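Local structure of conserved hypothetical protein NMB0706 (Neisseria meningitidis, 1RV9) at residues 51-56 with 245-250; 72-77 with 107-112; 144-149 with 212-217. The protein is of unknown function but belongs to the family named multi-copper polyphenol oxidoreductase laccase, within the clan of CNF1 and YfiH. All blocks are in the same frame, centred on the assembly; numbering follows the deposited sequence.

Interaction 1: 51-56 with 245-250; sequences THVGDN and TGRMAS. With SO4 (sulfate ion), chain B.
Sulfate oxygen O2 is gripped by three N-H groups, one of them weakly: two from one arginine and one from a histidine. His-52 NE2 makes the shortest bond, 2.8 Å to O2, bent at the hydrogen to 143°, and O2 sits at the edge of the imidazole, in its plane. Arg-247 NH2 follows at 3.0 Å from O2, while Arg-247 NE adds only a weak bond to the same oxygen; NH2 also reaches O3 weakly, so the guanidinium meets the anion edge-on. The imidazole and guanidinium planes stand 81° apart, and the two side chains converge on O2 from different directions. The positive arginine beside the ring, with His-52 NE2 4.2 Å from Arg-247 NE, would tend to discourage protonation of the histidine, whereas the sulfate would favour it.

Val-53 supplies the apolar wedge. Its CG1 lies over the centre of the imidazole face and also 3.4 Å above the guanidinium plane, toward the rim, so a single methyl packs against both flat groups. The other methyl, CG2, comes 3.3 Å from Thr-245 O. Arg-247 turns at chi2 (-71°), which brings NH1 back to Gly-246 O at 3.0 Å; that carbonyl oxygen lies in the guanidinium plane, although NH1 stands above the plane of the carbonyl. This bond helps fix the rotation of the group. Asn-48 and Leu-49 hold the Arg-247 backbone, and Asn-56 caps helix 57-71.

His-82 NE2 is a further donor to the sulfate, probably picked up from the crystallisation liquor. Two histidines and an arginine around one anion, with the arginine near a possible Cys-His-Asp triad, are consistent with an anion-binding pocket beside an active site.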
loop_
_atom_site.group_PDB
_atom_site.type_symbol
_atom_site.label_atom_id
_atom_site.label_comp_id
_atom_site.label_asym_id
_atom_site.label_seq_id
_atom_site.Cartn_x
_atom_site.Cartn_y
_atom_site.Cartn_z
ATOM N N THR A 51 11.382 -8.142 -5.896
ATOM C CA THR A 51 12.507 -8.603 -6.707
ATOM C C THR A 51 13.625 -7.567 -6.766
ATOM O O THR A 51 14.646 -7.787 -7.418
ATOM C CB THR A 51 12.077 -8.864 -8.158
ATOM O OG1 THR A 51 11.618 -7.638 -8.742
ATOM C CG2 THR A 51 10.965 -9.895 -8.216
ATOM N N HIS A 52 13.430 -6.448 -6.079
ATOM C CA HIS A 52 14.393 -5.350 -6.086
ATOM C C HIS A 52 15.093 -5.119 -4.750
ATOM O O HIS A 52 15.660 -4.047 -4.530
ATOM C CB HIS A 52 13.670 -4.060 -6.478
ATOM C CG HIS A 52 12.609 -3.650 -5.500
ATOM N ND1 HIS A 52 11.517 -4.441 -5.207
ATOM C CD2 HIS A 52 12.484 -2.541 -4.732
ATOM C CE1 HIS A 52 10.767 -3.837 -4.303
ATOM N NE2 HIS A 52 11.332 -2.682 -3.997
ATOM N N VAL A 53 15.073 -6.110 -3.867
ATOM C CA VAL A 53 15.682 -5.932 -2.557
ATOM C C VAL A 53 16.890 -6.808 -2.227
ATOM O O VAL A 53 17.348 -6.827 -1.083
ATOM C CB VAL A 53 14.615 -6.073 -1.444
ATOM C CG1 VAL A 53 13.557 -4.978 -1.606
ATOM C CG2 VAL A 53 13.948 -7.446 -1.516
ATOM N N GLY A 54 17.404 -7.522 -3.226
ATOM C CA GLY A 54 18.583 -8.352 -3.015
ATOM C C GLY A 54 18.380 -9.800 -2.602
ATOM O O GLY A 54 19.345 -10.485 -2.251
ATOM N N ASP A 55 17.139 -10.273 -2.649
ATOM C CA ASP A 55 16.822 -11.649 -2.271
ATOM C C ASP A 55 17.098 -12.578 -3.457
ATOM O O ASP A 55 17.349 -12.114 -4.569
ATOM C CB ASP A 55 15.345 -11.732 -1.856
ATOM C CG ASP A 55 14.993 -13.033 -1.148
ATOM O OD1 ASP A 55 15.898 -13.850 -0.882
ATOM O OD2 ASP A 55 13.795 -13.236 -0.846
ATOM N N ASN A 56 17.070 -13.885 -3.214
ATOM C CA ASN A 56 17.298 -14.858 -4.279
ATOM C C ASN A 56 16.108 -14.799 -5.233
ATOM O O ASN A 56 14.963 -14.957 -4.815
ATOM C CB ASN A 56 17.435 -16.266 -3.688
ATOM C CG ASN A 56 17.592 -17.337 -4.753
ATOM O OD1 ASN A 56 16.626 -17.722 -5.412
ATOM N ND2 ASN A 56 18.817 -17.818 -4.934
ATOM N N THR A 245 15.611 -5.898 3.462
ATOM C CA THR A 245 14.665 -6.909 3.901
ATOM C C THR A 245 13.622 -7.187 2.819
ATOM O O THR A 245 13.717 -6.679 1.702
ATOM C CB THR A 245 13.983 -6.462 5.229
ATOM O OG1 THR A 245 13.260 -7.558 5.801
ATOM C CG2 THR A 245 13.038 -5.292 4.989
ATOM N N GLY A 246 12.628 -8.001 3.151
ATOM C CA GLY A 246 11.611 -8.333 2.171
ATOM C C GLY A 246 10.496 -7.314 2.048
ATOM O O GLY A 246 10.525 -6.252 2.671
ATOM N N ARG A 247 9.516 -7.645 1.219
ATOM C CA ARG A 247 8.359 -6.788 1.006
ATOM C C ARG A 247 7.091 -7.629 1.064
ATOM O O ARG A 247 7.029 -8.702 0.467
ATOM C CB ARG A 247 8.431 -6.114 -0.368
ATOM C CG ARG A 247 9.580 -5.129 -0.536
ATOM C CD ARG A 247 9.358 -3.866 0.276
ATOM N NE ARG A 247 10.422 -2.887 0.059
ATOM C CZ ARG A 247 11.630 -2.948 0.613
ATOM N NH1 ARG A 247 11.950 -3.943 1.435
ATOM N NH2 ARG A 247 12.526 -2.013 0.336
ATOM N N MET A 248 6.094 -7.164 1.808
ATOM C CA MET A 248 4.830 -7.879 1.831
ATOM C C MET A 248 3.981 -7.116 0.824
ATOM O O MET A 248 4.456 -6.152 0.219
ATOM C CB MET A 248 4.184 -7.875 3.224
ATOM C CG MET A 248 4.068 -6.532 3.899
ATOM S SD MET A 248 5.459 -6.198 4.991
ATOM C CE MET A 248 5.081 -4.514 5.436
ATOM N N ALA A 249 2.742 -7.531 0.616
ATOM C CA ALA A 249 1.924 -6.823 -0.357
ATOM C C ALA A 249 0.481 -6.719 0.069
ATOM O O ALA A 249 0.005 -7.498 0.891
ATOM C CB ALA A 249 2.005 -7.516 -1.699
ATOM N N SER A 250 -0.198 -5.725 -0.486
ATOM C CA SER A 250 -1.612 -5.526 -0.223
ATOM C C SER A 250 -2.259 -5.669 -1.586
ATOM O O SER A 250 -1.942 -4.919 -2.522
ATOM C CB SER A 250 -1.860 -4.143 0.374
ATOM O OG SER A 250 -1.258 -4.062 1.655
HETATM S S SO4 B . 11.706 0.835 -1.975
HETATM O O1 SO4 B . 12.915 1.256 -2.713
HETATM O O2 SO4 B . 11.503 -0.617 -2.153
HETATM O O3 SO4 B . 11.876 1.133 -0.544
HETATM O O4 SO4 B . 10.533 1.555 -2.499
#

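Interaction 2: 72-77 with 107-112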
loop_
_atom_site.group_PDB
_atom_site.type_symbol
_atom_site.label_atom_id
_atom_site.label_comp_id
_atom_site.label_asym_id
_atom_site.label_seq_id
_atom_site.Cartn_x
_atom_site.Cartn_y
_atom_site.Cartn_z
ATOM N N GLY A 72 -5.770 -16.669 -6.989
ATOM C CA GLY A 72 -6.518 -17.336 -8.040
ATOM C C GLY A 72 -6.582 -16.520 -9.317
ATOM O O GLY A 72 -7.328 -16.850 -10.239
ATOM N N LEU A 73 -5.804 -15.442 -9.361
ATOM C CA LEU A 73 -5.741 -14.553 -10.521
ATOM C C LEU A 73 -4.322 -14.033 -10.677
ATOM O O LEU A 73 -3.545 -14.042 -9.721
ATOM C CB LEU A 73 -6.643 -13.325 -10.326
ATOM C CG LEU A 73 -8.166 -13.412 -10.332
ATOM C CD1 LEU A 73 -8.739 -12.065 -9.893
ATOM C CD2 LEU A 73 -8.658 -13.776 -11.724
ATOM N N PRO A 74 -3.954 -13.590 -11.890
ATOM C CA PRO A 74 -2.596 -13.065 -12.041
ATOM C C PRO A 74 -2.532 -11.771 -11.220
ATOM O O PRO A 74 -3.534 -11.063 -11.094
ATOM C CB PRO A 74 -2.477 -12.824 -13.548
ATOM C CG PRO A 74 -3.903 -12.604 -13.983
ATOM C CD PRO A 74 -4.653 -13.637 -13.187
ATOM N N VAL A 75 -1.363 -11.483 -10.656
ATOM C CA VAL A 75 -1.167 -10.302 -9.824
ATOM C C VAL A 75 -0.321 -9.268 -10.560
ATOM O O VAL A 75 0.780 -9.571 -11.022
ATOM C CB VAL A 75 -0.467 -10.692 -8.506
ATOM C CG1 VAL A 75 -0.295 -9.470 -7.615
ATOM C CG2 VAL A 75 -1.277 -11.766 -7.789
ATOM N N ALA A 76 -0.835 -8.045 -10.663
ATOM C CA ALA A 76 -0.127 -6.981 -11.367
ATOM C C ALA A 76 0.944 -6.261 -10.550
ATOM O O ALA A 76 0.770 -5.102 -10.164
ATOM C CB ALA A 76 -1.127 -5.965 -11.918
ATOM N N TYR A 77 2.056 -6.945 -10.294
ATOM C CA TYR A 77 3.164 -6.344 -9.563
ATOM C C TYR A 77 3.725 -5.219 -10.430
ATOM O O TYR A 77 3.873 -5.373 -11.647
ATOM C CB TYR A 77 4.253 -7.386 -9.294
ATOM C CG TYR A 77 3.831 -8.462 -8.326
ATOM C CD1 TYR A 77 3.693 -8.186 -6.964
ATOM C CD2 TYR A 77 3.540 -9.751 -8.770
ATOM C CE1 TYR A 77 3.271 -9.164 -6.070
ATOM C CE2 TYR A 77 3.115 -10.739 -7.883
ATOM C CZ TYR A 77 2.982 -10.438 -6.536
ATOM O OH TYR A 77 2.555 -11.400 -5.652
ATOM N N GLY A 107 -12.079 -7.732 -13.010
ATOM C CA GLY A 107 -12.054 -8.939 -12.206
ATOM C C GLY A 107 -11.160 -9.984 -12.853
ATOM O O GLY A 107 -11.228 -11.170 -12.528
ATOM N N LYS A 108 -10.303 -9.538 -13.766
ATOM C CA LYS A 108 -9.406 -10.445 -14.475
ATOM C C LYS A 108 -7.958 -10.344 -14.016
ATOM O O LYS A 108 -7.063 -10.942 -14.610
ATOM C CB LYS A 108 -9.488 -10.171 -15.977
ATOM C CG LYS A 108 -10.871 -10.416 -16.558
ATOM C CD LYS A 108 -10.912 -10.074 -18.035
ATOM C CE LYS A 108 -12.279 -10.376 -18.623
ATOM N NZ LYS A 108 -12.611 -11.822 -18.494
ATOM N N VAL A 109 -7.734 -9.603 -12.939
ATOM C CA VAL A 109 -6.386 -9.412 -12.425
ATOM C C VAL A 109 -6.490 -8.806 -11.035
ATOM O O VAL A 109 -7.494 -8.177 -10.706
ATOM C CB VAL A 109 -5.597 -8.449 -13.355
ATOM C CG1 VAL A 109 -6.324 -7.108 -13.444
ATOM C CG2 VAL A 109 -4.171 -8.258 -12.854
ATOM N N ALA A 110 -5.466 -9.014 -10.215
ATOM C CA ALA A 110 -5.449 -8.439 -8.877
ATOM C C ALA A 110 -4.511 -7.238 -8.854
ATOM O O ALA A 110 -3.409 -7.284 -9.419
ATOM C CB ALA A 110 -4.980 -9.481 -7.858
ATOM N N CYS A 111 -4.961 -6.154 -8.227
ATOM C CA CYS A 111 -4.144 -4.956 -8.087
ATOM C C CYS A 111 -3.286 -5.203 -6.861
ATOM O O CYS A 111 -3.755 -5.796 -5.886
ATOM C CB CYS A 111 -5.010 -3.724 -7.844
ATOM S SG CYS A 111 -6.131 -3.325 -9.190
ATOM N N ALA A 112 -2.038 -4.751 -6.892
ATOM C CA ALA A 112 -1.159 -4.981 -5.762
ATOM C C ALA A 112 -0.047 -3.962 -5.629
ATOM O O ALA A 112 0.444 -3.421 -6.619
ATOM C CB ALA A 112 -0.547 -6.376 -5.868
HETATM O O HOH W 1 -0.802 -3.284 -9.051
#
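Short, weakly bonded strand 75-76 pairs in parallel with strand 110-115 through one firm bridge, Val-75 with Ala-110, flanked by two nearly straight hydrogen bonds: Ala-110 N gives to Pro-74 O at 3.0 Å, and Ala-76 N gives to Ala-110 O at 3.0 Å. Each donor lies nearly along the C=O axis of its acceptor, though the touching runs diverge by 47° end to end. Strand 75-76 thereby becomes an outermost strand of the mixed five-stranded sheet, one of the β layers of the α-β-β-α fold.

On the face with Val-75, Ala-110 and Ala-112, Val-75 has CG1 anti to the backbone N (chi1 -178°). This methyl touches Ala-112 CB at 3.6 Å and rests over one face of the Tyr-77 ring, while CG2 lies beside Ala-110. Leu-251 and, from helix 57-71, Val-71 pack around the same face. On the other face Ala-76 CB meets Val-109 CG2 at 3.9 Å, with Leu-93 against both residues.

Before the bridge, Leu-73 straddles a carbonyl, its CD1 3.7 Å from Gly-107 O and CD2 equally near, and Pro-74 CG packs 3.6 Å from Lys-108 O. Val-109 N is buried here without a hydrogen-bonding partner. Beyond the bridge, Ala-76 centres an inverse gamma turn, closed by a weak bond from Tyr-77 N to Val-75 O, and a water links the two strands: it donates to Ala-76 O at 2.6 Å and accepts from Ala-112 N at 2.9 Å.

Interaction 3: 144-149 with 212-217; sequences GVLQNT and LILKRE
Ile-213 is the first residue of 212-217 to meet helix 145-153, and it does so through one methyl. With CG2 anti to the backbone N, the branch points at the Gln-147 amide, reaching OE1 at 3.6 Å; the same CG2 brushes Leu-146 CB. Next, Leu-214 crosses Leu-146 obliquely: its CG and CD2 both pack on Leu-146 CD1, with CG 4.0 Å from it.

Arg-216, its CG anti to the backbone N, bends at chi3, which brings NH2 to 3.5 Å from Gln-147 NE2. The amide nitrogen lies at the guanidinium edge, in its plane; as both groups are N-H donors, no hydrogen bond joins them. Glu-217 closes the series. Its carboxylate carbon CD lies 3.4 Å from Gln-147 CG, and the amide and carboxylate planes are 72° apart. Gln-147, bent at chi2 (92°), thus lays its aliphatic part against the acid and its amide against isoleucine and arginine.

The short helix segments approach to 10.1 Å between axes and cross at -36°. Gly-144 is the N-cap of helix 145-153 and, with its positive phi, the residue at which the preceding helix 138-143 closes in a Schellman motif. Both helices lie on the six-stranded sheet, probably as part of an outer helical layer of the α-β-β-α fold; there Leu-146 and Leu-214 share Phe-123 of strand 119-125, and Leu-146 also reaches Ala-134 of strand 131-136.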
loop_
_atom_site.group_PDB
_atom_site.type_symbol
_atom_site.label_atom_id
_atom_site.label_comp_id
_atom_site.label_asym_id
_atom_site.label_seq_id
_atom_site.Cartn_x
_atom_site.Cartn_y
_atom_site.Cartn_z
ATOM N N GLY A 144 0.504 13.226 -4.622
ATOM C CA GLY A 144 -0.844 13.061 -5.137
ATOM C C GLY A 144 -1.190 11.709 -5.739
ATOM O O GLY A 144 -2.088 11.621 -6.576
ATOM N N VAL A 145 -0.502 10.650 -5.324
ATOM C CA VAL A 145 -0.800 9.331 -5.876
ATOM C C VAL A 145 -2.225 8.894 -5.535
ATOM O O VAL A 145 -2.889 8.247 -6.348
ATOM C CB VAL A 145 0.212 8.254 -5.384
ATOM C CG1 VAL A 145 0.053 8.017 -3.896
ATOM C CG2 VAL A 145 0.013 6.954 -6.171
ATOM N N LEU A 146 -2.709 9.260 -4.350
ATOM C CA LEU A 146 -4.064 8.873 -3.964
ATOM C C LEU A 146 -5.102 9.610 -4.808
ATOM O O LEU A 146 -6.065 9.005 -5.289
ATOM C CB LEU A 146 -4.302 9.133 -2.473
ATOM C CG LEU A 146 -3.397 8.347 -1.512
ATOM C CD1 LEU A 146 -3.896 8.507 -0.086
ATOM C CD2 LEU A 146 -3.389 6.868 -1.884
ATOM N N GLN A 147 -4.902 10.911 -4.999
ATOM C CA GLN A 147 -5.831 11.697 -5.805
ATOM C C GLN A 147 -5.888 11.163 -7.233
ATOM O O GLN A 147 -6.965 11.078 -7.823
ATOM C CB GLN A 147 -5.431 13.180 -5.823
ATOM C CG GLN A 147 -5.507 13.878 -4.468
ATOM C CD GLN A 147 -4.193 13.843 -3.712
ATOM O OE1 GLN A 147 -3.580 12.786 -3.556
ATOM N NE2 GLN A 147 -3.757 15.002 -3.231
ATOM N N ASN A 148 -4.736 10.795 -7.790
ATOM C CA ASN A 148 -4.700 10.267 -9.152
ATOM C C ASN A 148 -5.383 8.904 -9.240
ATOM O O ASN A 148 -6.014 8.579 -10.248
ATOM C CB ASN A 148 -3.259 10.151 -9.658
ATOM C CG ASN A 148 -2.592 11.499 -9.829
ATOM O OD1 ASN A 148 -3.264 12.529 -9.890
ATOM N ND2 ASN A 148 -1.268 11.498 -9.922
ATOM N N THR A 149 -5.254 8.104 -8.188
ATOM C CA THR A 149 -5.882 6.786 -8.176
ATOM C C THR A 149 -7.398 6.947 -8.140
ATOM O O THR A 149 -8.125 6.299 -8.892
ATOM C CB THR A 149 -5.416 5.970 -6.959
ATOM O OG1 THR A 149 -3.998 5.782 -7.039
ATOM C CG2 THR A 149 -6.111 4.603 -6.930
ATOM N N LEU A 212 -6.497 12.606 5.954
ATOM C CA LEU A 212 -6.729 14.009 5.612
ATOM C C LEU A 212 -6.887 14.170 4.105
ATOM O O LEU A 212 -7.830 14.804 3.624
ATOM C CB LEU A 212 -5.555 14.878 6.079
ATOM C CG LEU A 212 -5.491 15.329 7.536
ATOM C CD1 LEU A 212 -4.161 16.024 7.802
ATOM C CD2 LEU A 212 -6.652 16.275 7.824
ATOM N N ILE A 213 -5.950 13.595 3.361
ATOM C CA ILE A 213 -5.964 13.672 1.910
ATOM C C ILE A 213 -7.201 12.997 1.320
ATOM O O ILE A 213 -7.868 13.560 0.450
ATOM C CB ILE A 213 -4.669 13.042 1.336
ATOM C CG1 ILE A 213 -3.475 13.923 1.714
ATOM C CG2 ILE A 213 -4.769 12.885 -0.176
ATOM C CD1 ILE A 213 -2.119 13.292 1.449
ATOM N N LEU A 214 -7.514 11.799 1.800
ATOM C CA LEU A 214 -8.680 11.074 1.305
ATOM C C LEU A 214 -9.972 11.824 1.616
ATOM O O LEU A 214 -10.855 11.926 0.761
ATOM C CB LEU A 214 -8.729 9.674 1.920
ATOM C CG LEU A 214 -7.637 8.714 1.445
ATOM C CD1 LEU A 214 -7.552 7.524 2.389
ATOM C CD2 LEU A 214 -7.936 8.264 0.016
ATOM N N LYS A 215 -10.082 12.339 2.837
ATOM C CA LYS A 215 -11.268 13.082 3.237
ATOM C C LYS A 215 -11.433 14.339 2.404
ATOM O O LYS A 215 -12.535 14.658 1.961
ATOM C CB LYS A 215 -11.198 13.455 4.723
ATOM C CG LYS A 215 -11.757 12.396 5.669
ATOM C CD LYS A 215 -12.400 11.243 4.905
ATOM C CE LYS A 215 -13.563 10.633 5.662
ATOM N NZ LYS A 215 -14.190 9.533 4.878
ATOM N N ARG A 216 -10.335 15.053 2.190
ATOM C CA ARG A 216 -10.384 16.275 1.405
ATOM C C ARG A 216 -10.806 15.994 -0.032
ATOM O O ARG A 216 -11.422 16.839 -0.684
ATOM C CB ARG A 216 -9.019 16.971 1.407
ATOM C CG ARG A 216 -9.003 18.244 0.577
ATOM C CD ARG A 216 -7.634 18.894 0.530
ATOM N NE ARG A 216 -6.650 18.072 -0.169
ATOM C CZ ARG A 216 -5.437 18.498 -0.504
ATOM N NH1 ARG A 216 -5.064 19.737 -0.203
ATOM N NH2 ARG A 216 -4.596 17.689 -1.133
ATOM N N GLU A 217 -10.484 14.802 -0.525
ATOM C CA GLU A 217 -10.819 14.437 -1.892
ATOM C C GLU A 217 -12.284 14.021 -2.022
ATOM O O GLU A 217 -12.840 14.034 -3.119
ATOM C CB GLU A 217 -9.892 13.313 -2.367
ATOM C CG GLU A 217 -9.544 13.364 -3.843
ATOM C CD GLU A 217 -8.849 14.658 -4.273
ATOM O OE1 GLU A 217 -8.476 15.492 -3.416
ATOM O OE2 GLU A 217 -8.666 14.831 -5.492
#

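In the fold
Interactions 1 and 2 meet in one sheet, where strands 248-254 and 110-115 are neighbours: Ser-250 O lies 3.9 Å from Ala-112 CB, although the centres of the two contacts are about 18 Å apart. Interaction 1 closes a long loop of chain within which both others are nested, interaction 2 ending before interaction 3 begins. Interaction 3 rests on the other large sheet, across the chain's centre from interaction 1, its nearest atoms about 11 Å from interaction 1 and 8 Å from interaction 2. Interaction 1 alone holds the sulfate, and its Arg-247 lies near, without touching, a possible Cys-His-Asp triad; interaction 2 builds a sheet edge and interaction 3 a helical layer.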